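Local coordinates for possible atls1-like light-inducible protein (Prochlorococcus marinus, PDB 2XCZ) that is of unknown function but belongs to the macrophage migration inhibitory factor (MIF) family, whose small alpha/beta chains assemble into trimers, at residues L88-A92 and D93-I97; Q74-S77 and E78-G82; P47-S51 and G52-P56; G66-G70 and S71-E75. One frame throughout, in Å; residues are numbered along the deposited sequence.

Contact 1. Residues L88-A92 and D93-I97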
loop_
_atom_site.group_PDB
_atom_site.type_symbol
_atom_site.label_atom_id
_atom_site.label_comp_id
_atom_site.label_asym_id
_atom_site.label_seq_id
_atom_site.Cartn_x
_atom_site.Cartn_y
_atom_site.Cartn_z
ATOM N N LEU A 88 -2.653 -11.691 -16.791
ATOM C CA LEU A 88 -1.554 -12.192 -15.957
ATOM C C LEU A 88 -1.637 -13.681 -15.667
ATOM O O LEU A 88 -0.707 -14.245 -15.106
ATOM C CB LEU A 88 -1.446 -11.400 -14.639
ATOM C CG LEU A 88 -1.163 -9.906 -14.787
ATOM C CD1 LEU A 88 -1.199 -9.233 -13.415
ATOM C CD2 LEU A 88 0.178 -9.683 -15.497
ATOM N N GLY A 89 -2.752 -14.301 -16.046
ATOM C CA GLY A 89 -2.977 -15.723 -15.811
ATOM C C GLY A 89 -3.122 -16.070 -14.340
ATOM O O GLY A 89 -2.795 -17.185 -13.926
ATOM N N ILE A 90 -3.588 -15.110 -13.543
ATOM C CA ILE A 90 -3.849 -15.353 -12.124
ATOM C C ILE A 90 -5.341 -15.632 -11.978
ATOM O O ILE A 90 -6.165 -14.809 -12.372
ATOM C CB ILE A 90 -3.451 -14.139 -11.235
ATOM C CG1 ILE A 90 -1.969 -13.811 -11.432
ATOM C CG2 ILE A 90 -3.766 -14.420 -9.757
ATOM C CD1 ILE A 90 -1.496 -12.525 -10.736
ATOM N N PRO A 91 -5.690 -16.805 -11.426
ATOM C CA PRO A 91 -7.079 -17.208 -11.247
ATOM C C PRO A 91 -7.805 -16.190 -10.380
ATOM O O PRO A 91 -7.216 -15.692 -9.416
ATOM C CB PRO A 91 -6.966 -18.533 -10.484
ATOM C CG PRO A 91 -5.582 -18.991 -10.671
ATOM C CD PRO A 91 -4.750 -17.770 -10.824
ATOM N N ALA A 92 -9.058 -15.892 -10.708
ATOM C CA ALA A 92 -9.831 -14.906 -9.946
ATOM C C ALA A 92 -9.962 -15.293 -8.466
ATOM O O ALA A 92 -10.046 -14.416 -7.597
ATOM C CB ALA A 92 -11.198 -14.676 -10.577
ATOM N N ASP A 93 -9.964 -16.601 -8.176
ATOM C CA ASP A 93 -10.075 -17.043 -6.776
ATOM C C ASP A 93 -8.769 -16.922 -5.992
ATOM O O ASP A 93 -8.698 -17.328 -4.817
ATOM C CB ASP A 93 -10.668 -18.454 -6.646
ATOM C CG ASP A 93 -9.767 -19.547 -7.223
ATOM O OD1 ASP A 93 -8.620 -19.278 -7.645
ATOM O OD2 ASP A 93 -10.234 -20.704 -7.238
ATOM N N ARG A 94 -7.738 -16.369 -6.634
ATOM C CA ARG A 94 -6.510 -16.022 -5.918
ATOM C C ARG A 94 -6.225 -14.514 -5.963
ATOM O O ARG A 94 -5.081 -14.071 -5.787
ATOM C CB ARG A 94 -5.337 -16.859 -6.431
ATOM C CG ARG A 94 -5.474 -18.330 -5.970
ATOM C CD ARG A 94 -4.287 -19.192 -6.374
ATOM N NE ARG A 94 -3.030 -18.848 -5.703
ATOM C CZ ARG A 94 -2.707 -19.175 -4.451
ATOM N NH1 ARG A 94 -1.518 -18.816 -3.977
ATOM N NH2 ARG A 94 -3.554 -19.849 -3.672
ATOM N N ILE A 95 -7.285 -13.736 -6.194
ATOM C CA ILE A 95 -7.175 -12.268 -6.239
ATOM C C ILE A 95 -7.964 -11.627 -5.102
ATOM O O ILE A 95 -9.140 -11.946 -4.904
ATOM C CB ILE A 95 -7.667 -11.702 -7.600
ATOM C CG1 ILE A 95 -6.861 -12.330 -8.756
ATOM C CG2 ILE A 95 -7.598 -10.160 -7.589
ATOM C CD1 ILE A 95 -7.350 -11.950 -10.131
ATOM N N TYR A 96 -7.299 -10.752 -4.343
ATOM C CA TYR A 96 -7.965 -9.922 -3.337
ATOM C C TYR A 96 -7.907 -8.467 -3.771
ATOM O O TYR A 96 -6.909 -8.021 -4.343
ATOM C CB TYR A 96 -7.251 -10.035 -1.993
ATOM C CG TYR A 96 -7.729 -11.128 -1.067
ATOM C CD1 TYR A 96 -8.861 -11.882 -1.354
ATOM C CD2 TYR A 96 -7.084 -11.349 0.147
ATOM C CE1 TYR A 96 -9.321 -12.865 -0.469
ATOM C CE2 TYR A 96 -7.525 -12.333 1.026
ATOM C CZ TYR A 96 -8.645 -13.075 0.717
ATOM O OH TYR A 96 -9.112 -14.040 1.592
ATOM N N ILE A 97 -8.980 -7.735 -3.477
ATOM C CA ILE A 97 -9.038 -6.306 -3.736
ATOM C C ILE A 97 -9.452 -5.569 -2.482
ATOM O O ILE A 97 -10.539 -5.840 -1.920
ATOM C CB ILE A 97 -10.012 -5.945 -4.897
ATOM C CG1 ILE A 97 -9.684 -6.747 -6.172
ATOM C CG2 ILE A 97 -9.954 -4.448 -5.182
ATOM C CD1 ILE A 97 -10.792 -6.666 -7.220
#

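Contact 2. Residues Q74-S77 and E78-G82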
loop_
_atom_site.group_PDB
_atom_site.type_symbol
_atom_site.label_atom_id
_atom_site.label_comp_id
_atom_site.label_asym_id
_atom_site.label_seq_id
_atom_site.Cartn_x
_atom_site.Cartn_y
_atom_site.Cartn_z
ATOM N N GLN A 74 -18.756 -4.703 -6.324
ATOM C CA GLN A 74 -18.900 -5.985 -7.043
ATOM C C GLN A 74 -18.524 -5.875 -8.530
ATOM O O GLN A 74 -17.791 -6.718 -9.063
ATOM C CB GLN A 74 -20.309 -6.594 -6.874
ATOM C CG GLN A 74 -20.480 -7.395 -5.582
ATOM C CD GLN A 74 -21.840 -8.107 -5.447
ATOM O OE1 GLN A 74 -22.656 -8.132 -6.375
ATOM N NE2 GLN A 74 -22.078 -8.687 -4.268
ATOM N N GLU A 75 -19.026 -4.838 -9.196
ATOM C CA GLU A 75 -18.759 -4.632 -10.606
ATOM C C GLU A 75 -17.289 -4.351 -10.881
ATOM O O GLU A 75 -16.746 -4.825 -11.879
ATOM C CB GLU A 75 -19.622 -3.484 -11.154
ATOM C CG GLU A 75 -21.112 -3.808 -11.151
ATOM C CD GLU A 75 -21.993 -2.589 -11.359
ATOM O OE1 GLU A 75 -21.464 -1.505 -11.683
ATOM O OE2 GLU A 75 -23.226 -2.714 -11.196
ATOM N N VAL A 76 -16.653 -3.573 -10.006
ATOM C CA VAL A 76 -15.220 -3.298 -10.154
ATOM C C VAL A 76 -14.429 -4.595 -9.953
ATOM O O VAL A 76 -13.508 -4.907 -10.713
ATOM C CB VAL A 76 -14.717 -2.177 -9.199
ATOM C CG1 VAL A 76 -13.196 -2.056 -9.260
ATOM C CG2 VAL A 76 -15.369 -0.822 -9.547
ATOM N N SER A 77 -14.824 -5.385 -8.964
ATOM C CA SER A 77 -14.137 -6.647 -8.725
ATOM C C SER A 77 -14.267 -7.576 -9.939
ATOM O O SER A 77 -13.301 -8.213 -10.344
ATOM C CB SER A 77 -14.666 -7.318 -7.459
ATOM O OG SER A 77 -14.005 -8.546 -7.252
ATOM N N GLU A 78 -15.452 -7.627 -10.534
ATOM C CA GLU A 78 -15.632 -8.455 -11.721
ATOM C C GLU A 78 -14.696 -7.993 -12.848
ATOM O O GLU A 78 -13.995 -8.813 -13.452
ATOM C CB GLU A 78 -17.101 -8.470 -12.159
ATOM C CG GLU A 78 -17.402 -9.385 -13.348
ATOM C CD GLU A 78 -18.825 -9.225 -13.868
ATOM O OE1 GLU A 78 -19.483 -8.200 -13.555
ATOM O OE2 GLU A 78 -19.286 -10.127 -14.603
ATOM N N LEU A 79 -14.667 -6.686 -13.101
ATOM C CA LEU A 79 -13.776 -6.106 -14.106
ATOM C C LEU A 79 -12.311 -6.430 -13.831
ATOM O O LEU A 79 -11.590 -6.940 -14.710
ATOM C CB LEU A 79 -13.965 -4.580 -14.186
ATOM C CG LEU A 79 -12.869 -3.777 -14.911
ATOM C CD1 LEU A 79 -12.812 -4.077 -16.418
ATOM C CD2 LEU A 79 -13.055 -2.279 -14.639
ATOM N N VAL A 80 -11.879 -6.121 -12.611
ATOM C CA VAL A 80 -10.475 -6.212 -12.234
ATOM C C VAL A 80 -9.990 -7.663 -12.206
ATOM O O VAL A 80 -8.927 -7.979 -12.762
ATOM C CB VAL A 80 -10.219 -5.500 -10.886
ATOM C CG1 VAL A 80 -8.823 -5.798 -10.343
ATOM C CG2 VAL A 80 -10.412 -3.998 -11.067
ATOM N N CYS A 81 -10.762 -8.544 -11.571
ATOM C CA CYS A 81 -10.388 -9.963 -11.506
ATOM C C CYS A 81 -10.349 -10.558 -12.908
ATOM O O CYS A 81 -9.434 -11.316 -13.239
ATOM C CB CYS A 81 -11.334 -10.758 -10.614
ATOM S SG CYS A 81 -11.171 -10.343 -8.872
ATOM N N GLY A 82 -11.323 -10.179 -13.734
ATOM C CA GLY A 82 -11.367 -10.657 -15.120
ATOM C C GLY A 82 -10.172 -10.206 -15.945
ATOM O O GLY A 82 -9.552 -11.012 -16.668
HETATM O O HOH W 1 -18.025 -5.333 -14.229
#

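Contact 3. Residues P47-S51 and G52-P56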
loop_
_atom_site.group_PDB
_atom_site.type_symbol
_atom_site.label_atom_id
_atom_site.label_comp_id
_atom_site.label_asym_id
_atom_site.label_seq_id
_atom_site.Cartn_x
_atom_site.Cartn_y
_atom_site.Cartn_z
ATOM N N PRO A 47 7.223 -11.778 -3.742
ATOM C CA PRO A 47 6.959 -12.997 -2.992
ATOM C C PRO A 47 5.625 -12.880 -2.251
ATOM O O PRO A 47 5.407 -11.929 -1.473
ATOM C CB PRO A 47 8.141 -13.061 -2.009
ATOM C CG PRO A 47 9.229 -12.377 -2.740
ATOM C CD PRO A 47 8.557 -11.234 -3.437
ATOM N N MET A 48 4.734 -13.822 -2.519
ATOM C CA MET A 48 3.405 -13.825 -1.902
ATOM C C MET A 48 2.967 -15.244 -1.606
ATOM O O MET A 48 3.375 -16.185 -2.299
ATOM C CB MET A 48 2.378 -13.209 -2.851
ATOM C CG MET A 48 2.584 -11.733 -3.090
ATOM S SD MET A 48 1.263 -11.022 -4.061
ATOM C CE MET A 48 -0.126 -11.158 -2.927
ATOM N N THR A 49 2.150 -15.402 -0.574
ATOM C CA THR A 49 1.376 -16.629 -0.409
ATOM C C THR A 49 -0.119 -16.308 -0.385
ATOM O O THR A 49 -0.525 -15.200 -0.042
ATOM C CB THR A 49 1.756 -17.432 0.860
ATOM O OG1 THR A 49 1.318 -16.738 2.034
ATOM C CG2 THR A 49 3.257 -17.659 0.928
ATOM N N PHE A 50 -0.931 -17.285 -0.775
ATOM C CA PHE A 50 -2.367 -17.228 -0.537
ATOM C C PHE A 50 -2.814 -18.656 -0.238
ATOM O O PHE A 50 -2.378 -19.594 -0.920
ATOM C CB PHE A 50 -3.128 -16.646 -1.735
ATOM C CG PHE A 50 -4.598 -16.478 -1.482
ATOM C CD1 PHE A 50 -5.052 -15.756 -0.374
ATOM C CD2 PHE A 50 -5.532 -17.067 -2.329
ATOM C CE1 PHE A 50 -6.408 -15.599 -0.126
ATOM C CE2 PHE A 50 -6.897 -16.922 -2.090
ATOM C CZ PHE A 50 -7.339 -16.183 -0.986
ATOM N N SER A 51 -3.636 -18.810 0.796
ATOM C CA SER A 51 -4.098 -20.132 1.238
ATOM C C SER A 51 -2.906 -21.011 1.639
ATOM O O SER A 51 -2.955 -22.246 1.538
ATOM C CB SER A 51 -4.915 -20.825 0.129
ATOM O OG SER A 51 -5.883 -19.970 -0.451
ATOM N N GLY A 52 -1.821 -20.379 2.058
ATOM C CA GLY A 52 -0.617 -21.106 2.482
ATOM C C GLY A 52 0.345 -21.524 1.385
ATOM O O GLY A 52 1.392 -22.087 1.676
ATOM N N ASN A 53 0.019 -21.236 0.123
ATOM C CA ASN A 53 0.896 -21.631 -0.990
ATOM C C ASN A 53 1.311 -20.483 -1.929
ATOM O O ASN A 53 0.721 -19.405 -1.899
ATOM C CB ASN A 53 0.290 -22.815 -1.766
ATOM C CG ASN A 53 -0.861 -22.405 -2.665
ATOM O OD1 ASN A 53 -0.696 -21.589 -3.572
ATOM N ND2 ASN A 53 -2.038 -22.979 -2.423
ATOM N N THR A 54 2.313 -20.740 -2.765
ATOM C CA THR A 54 2.933 -19.714 -3.613
ATOM C C THR A 54 2.466 -19.760 -5.065
ATOM O O THR A 54 3.114 -19.206 -5.955
ATOM C CB THR A 54 4.474 -19.802 -3.566
ATOM O OG1 THR A 54 4.881 -21.166 -3.774
ATOM C CG2 THR A 54 4.990 -19.338 -2.207
ATOM N N GLU A 55 1.338 -20.408 -5.308
ATOM C CA GLU A 55 0.729 -20.344 -6.631
ATOM C C GLU A 55 0.382 -18.892 -7.000
ATOM O O GLU A 55 0.207 -18.042 -6.099
ATOM C CB GLU A 55 -0.500 -21.255 -6.705
ATOM C CG GLU A 55 -0.118 -22.741 -6.839
ATOM C CD GLU A 55 0.616 -23.035 -8.145
ATOM O OE1 GLU A 55 -0.050 -23.135 -9.207
ATOM O OE2 GLU A 55 1.859 -23.157 -8.120
ATOM N N PRO A 56 0.309 -18.590 -8.312
ATOM C CA PRO A 56 0.012 -17.240 -8.798
ATOM C C PRO A 56 -1.095 -16.586 -7.977
ATOM O O PRO A 56 -2.158 -17.175 -7.790
ATOM C CB PRO A 56 -0.426 -17.479 -10.246
ATOM C CG PRO A 56 0.410 -18.661 -10.654
ATOM C CD PRO A 56 0.545 -19.530 -9.431
HETATM O O HOH W 2 -1.234 -17.530 2.846
#

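Contact 4. Residues G66-G70 and S71-E75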
loop_
_atom_site.group_PDB
_atom_site.type_symbol
_atom_site.label_atom_id
_atom_site.label_comp_id
_atom_site.label_asym_id
_atom_site.label_seq_id
_atom_site.Cartn_x
_atom_site.Cartn_y
_atom_site.Cartn_z
ATOM N N GLY A 66 -15.663 8.788 -3.879
ATOM C CA GLY A 66 -16.978 8.264 -4.198
ATOM C C GLY A 66 -16.949 7.261 -5.341
ATOM O O GLY A 66 -15.901 6.668 -5.641
ATOM N N ALA A 67 -18.117 7.066 -5.954
ATOM C CA ALA A 67 -18.311 6.194 -7.118
ATOM C C ALA A 67 -18.238 4.702 -6.782
ATOM O O ALA A 67 -18.128 3.867 -7.681
ATOM C CB ALA A 67 -17.346 6.553 -8.248
ATOM N N LEU A 68 -18.309 4.385 -5.493
ATOM C CA LEU A 68 -18.230 3.000 -5.038
ATOM C C LEU A 68 -19.495 2.601 -4.277
ATOM O O LEU A 68 -19.450 1.802 -3.345
ATOM C CB LEU A 68 -16.959 2.782 -4.178
ATOM C CG LEU A 68 -15.627 3.008 -4.914
ATOM C CD1 LEU A 68 -14.464 2.941 -3.942
ATOM C CD2 LEU A 68 -15.448 1.977 -6.036
ATOM N N ASP A 69 -20.627 3.148 -4.708
ATOM C CA ASP A 69 -21.908 2.886 -4.066
ATOM C C ASP A 69 -22.630 1.673 -4.663
ATOM O O ASP A 69 -22.416 1.306 -5.829
ATOM C CB ASP A 69 -22.800 4.129 -4.178
ATOM C CG ASP A 69 -22.084 5.410 -3.728
ATOM O OD1 ASP A 69 -21.631 5.475 -2.569
ATOM O OD2 ASP A 69 -22.018 6.372 -4.528
ATOM N N GLY A 70 -23.492 1.071 -3.845
ATOM C CA GLY A 70 -24.348 -0.034 -4.270
ATOM C C GLY A 70 -23.528 -1.176 -4.823
ATOM O O GLY A 70 -22.629 -1.677 -4.152
ATOM N N SER A 71 -23.812 -1.544 -6.066
ATOM C CA SER A 71 -23.184 -2.706 -6.704
ATOM C C SER A 71 -21.785 -2.438 -7.263
ATOM O O SER A 71 -21.136 -3.343 -7.792
ATOM C CB SER A 71 -24.086 -3.233 -7.821
ATOM O OG SER A 71 -24.249 -2.257 -8.834
ATOM N N ARG A 72 -21.313 -1.202 -7.138
ATOM C CA ARG A 72 -20.058 -0.801 -7.764
ATOM C C ARG A 72 -18.830 -1.620 -7.361
ATOM O O ARG A 72 -18.029 -1.982 -8.230
ATOM C CB ARG A 72 -19.801 0.693 -7.542
ATOM C CG ARG A 72 -20.534 1.593 -8.515
ATOM C CD ARG A 72 -19.725 1.749 -9.788
ATOM N NE ARG A 72 -20.434 2.554 -10.780
ATOM C CZ ARG A 72 -20.372 3.879 -10.875
ATOM N NH1 ARG A 72 -19.616 4.591 -10.046
ATOM N NH2 ARG A 72 -21.067 4.497 -11.817
ATOM N N THR A 73 -18.677 -1.920 -6.069
ATOM C CA THR A 73 -17.498 -2.700 -5.657
ATOM C C THR A 73 -17.558 -4.111 -6.233
ATOM O O THR A 73 -16.528 -4.641 -6.642
ATOM C CB THR A 73 -17.235 -2.726 -4.119
ATOM O OG1 THR A 73 -18.352 -3.321 -3.450
ATOM C CG2 THR A 73 -16.980 -1.321 -3.575
ATOM N N GLN A 74 -18.756 -4.703 -6.324
ATOM C CA GLN A 74 -18.900 -5.985 -7.043
ATOM C C GLN A 74 -18.524 -5.875 -8.530
ATOM O O GLN A 74 -17.791 -6.718 -9.063
ATOM C CB GLN A 74 -20.309 -6.594 -6.874
ATOM C CG GLN A 74 -20.480 -7.395 -5.582
ATOM C CD GLN A 74 -21.840 -8.107 -5.447
ATOM O OE1 GLN A 74 -22.656 -8.132 -6.375
ATOM N NE2 GLN A 74 -22.078 -8.687 -4.268
ATOM N N GLU A 75 -19.026 -4.838 -9.196
ATOM C CA GLU A 75 -18.759 -4.632 -10.606
ATOM C C GLU A 75 -17.289 -4.351 -10.881
ATOM O O GLU A 75 -16.746 -4.825 -11.879
ATOM C CB GLU A 75 -19.622 -3.484 -11.154
ATOM C CG GLU A 75 -21.112 -3.808 -11.151
ATOM C CD GLU A 75 -21.993 -2.589 -11.359
ATOM O OE1 GLU A 75 -21.464 -1.505 -11.683
ATOM O OE2 GLU A 75 -23.226 -2.714 -11.196
HETATM O O HOH W 3 -20.945 -3.935 -4.291
#

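Contact 1. Residues L88-A92 and D93-I97
Pro-91 and Ala-92 each offer a backbone carbonyl to the amide three residues on, which winds the chain through one 3-10 turn before strand 95-101 begins. Arg-94 N lies 2.9 Å from Pro-91 O, and Ile-95 N follows at 3.2 Å from Ala-92 O. Gly-89, with positive phi, has already turned the chain out of helix 72-88. Beneath the turn, Ile-90 and Ile-95 cross at an angle, the methyl CG2 of Ile-90 resting 3.9 Å from CG1 of Ile-95. The same CG1 lies 3.4 Å from Pro-91 O. In Ile-95, CG1 stands anti to the carbonyl carbon (chi1 -58°), which brings the branch back beneath the turn. Branched apolar side chains suit these buried places, where Cys-58 touches both. On the outer side, CB of the rigid Pro-91 ring lies 3.4 Å from Asp-93 OD1. Arg-94 instead sends its guanidinium away, to Pro-56 O and neighbouring carbonyls. The arrangement is the helix-to-strand connection that closes a beta-alpha-beta unit, here delivering Tyr-96 and Ile-97 to a sheet that continues into the second subunit.

Contact 2. Residues Q74-S77 and E78-G82
Residues 74-77 and 78-82 are successive parts of helix 72-88, and four i to i+4 backbone bonds link them, from Gln-74 O to Glu-78 N through to Ser-77 O with Cys-81 N. Val-80 N lies 2.8 Å from Val-76 O. One turn apart, Val-76 and Val-80 lie side by side and point the same way, with CG1 of the first 3.8 Å from CG2 of the second. That CG2 also sits only 3.2 Å from Val-76 O. Compact valines fit a face that packs on strand 95-101, Val-76 against Phe-99 and Val-80 against Ile-97. One residue on, Ser-77 OG approaches Cys-81 SG to 3.7 Å. The serine hydroxyl, anti to the backbone N (chi1 179°), makes its hydrogen bond to Ser-112 O of the second subunit, so a small polar residue serves in a buried spot. On the outer face a water gives one proton to Glu-75 O at 2.7 Å and the other, over 3.3 Å, to Glu-78 OE1. The chemistry thus sorts the helix surface: valines toward strand 95-101, small Ser-77 and Cys-81 toward the second subunit, and Glu-78 with its water on an exposed side.

Contact 3. Residues P47-S51 and G52-P56
From its CB outward, Thr-49 meets the far arm of a tight turn atom by atom. CB lies 3.5 Å from Asn-53 O, beside the CA, which makes a CA-H...O contact to the same oxygen at 3.2 Å. The methyl CG2 reaches CG2 of Thr-54 at 4.0 Å, the two side chains meeting at a slant. The hydroxyl OG1, held between the backbone N and carbonyl carbon (chi1 70°), takes the other direction: a water 2.8 Å away joins it to Gly-52 N, and it also bonds to Thr-40 OG1 of the second subunit. A beta-branched residue with one methyl and one hydroxyl therefore serves both surfaces.

Next along, Phe-50 pairs with Asn-53 through two backbone bonds. Phe-50 N reaches Asn-53 O at 2.9 Å, and Asn-53 N lies 3.1 Å from Phe-50 O. Ser-51 and Gly-52 form the corner, both with positive phi, which glycine, lacking a CB, suits at the second of them. The Asn-53 side chain folds back over Phe-50 O, while its OD1 accepts Glu-55 N on a lone pair at 2.9 Å, making an Asx turn. Arg-94 adds guanidinium bonds to both Phe-50 O and Asn-53 O, and the Phe-50 ring meets Tyr-96 edge-to-face. Together these features are those of a type I' turn closed by a single antiparallel bridge, Phe-50 with Asn-53, at the end of strand 48-50, which itself pairs with a strand of the second subunit in this MIF-family trimer.

Contact 4. Residues G66-G70 and S71-E75
Arg-72 folds back over the loop it follows and grips Ala-67 O with NH1 at 2.9 Å. The carbonyl oxygen lies at the edge of the guanidinium, 5° from its plane, so the N-H is well aimed, although the donor is tilted 33° from the carbonyl plane. A bend at chi2 (-85°) turns the chain toward the carbonyl, so that CG and CD pass it at 3.4 Å and NH1 also comes near the methyl of Ala-67. Arginine's length suits it to reach back five positions from the first turn of the helix. Alongside, CG2 of Thr-73 touches CB of Leu-68 at 4.1 Å; the leucine is buried and also packs on Leu-31 of helix 16-31.

These contacts are set by a type II' beta turn from Asp-69 to Arg-72, closed by Arg-72 N to Asp-69 O at 3.0 Å, which leads from strand 58-64 into helix 72-88, the strand-to-helix link of a beta-alpha-beta unit. Gly-70 fills the second position of the turn, where glycine, with no CB, suits the positive phi.

Farther out, Ser-71, just ahead of the helix, is tied to Glu-75 twice: its carbonyl takes Glu-75 N, and its OG donates to Glu-75 OE2 at 2.6 Å, meeting the carboxylate from above its plane. A water 2.8 Å from Gly-70 O spans to Thr-73 OG1 and accepts from Gln-74 N. Beyond it, Arg-105 of the second subunit accepts from Thr-73 OG1 through its carbonyl and donates with NH2 to Leu-68 O.

Overall arrangement
Contacts 4, 2 and 1 follow one another along the beta-alpha-beta unit made by strand 58-64, helix 72-88 and strand 95-101. Contact 4 opens the helix and shares Gln-74 and Glu-75 with contact 2, their centres about 10 Å apart. Contact 1 closes the unit, its centre about 10 Å from that of contact 2, and CD1 of Ile-97 packs 3.7 Å from CA of Ser-77. The turn of contact 3, earlier in the chain, joins contact 1 through Arg-94, whose NH1 lies 2.8 Å from Glu-55 O. It stands about 28 Å, centre to centre, from contact 4. All four contacts border the second subunit, and residues of contacts 1 and 3 pair antiparallel with strands of that subunit.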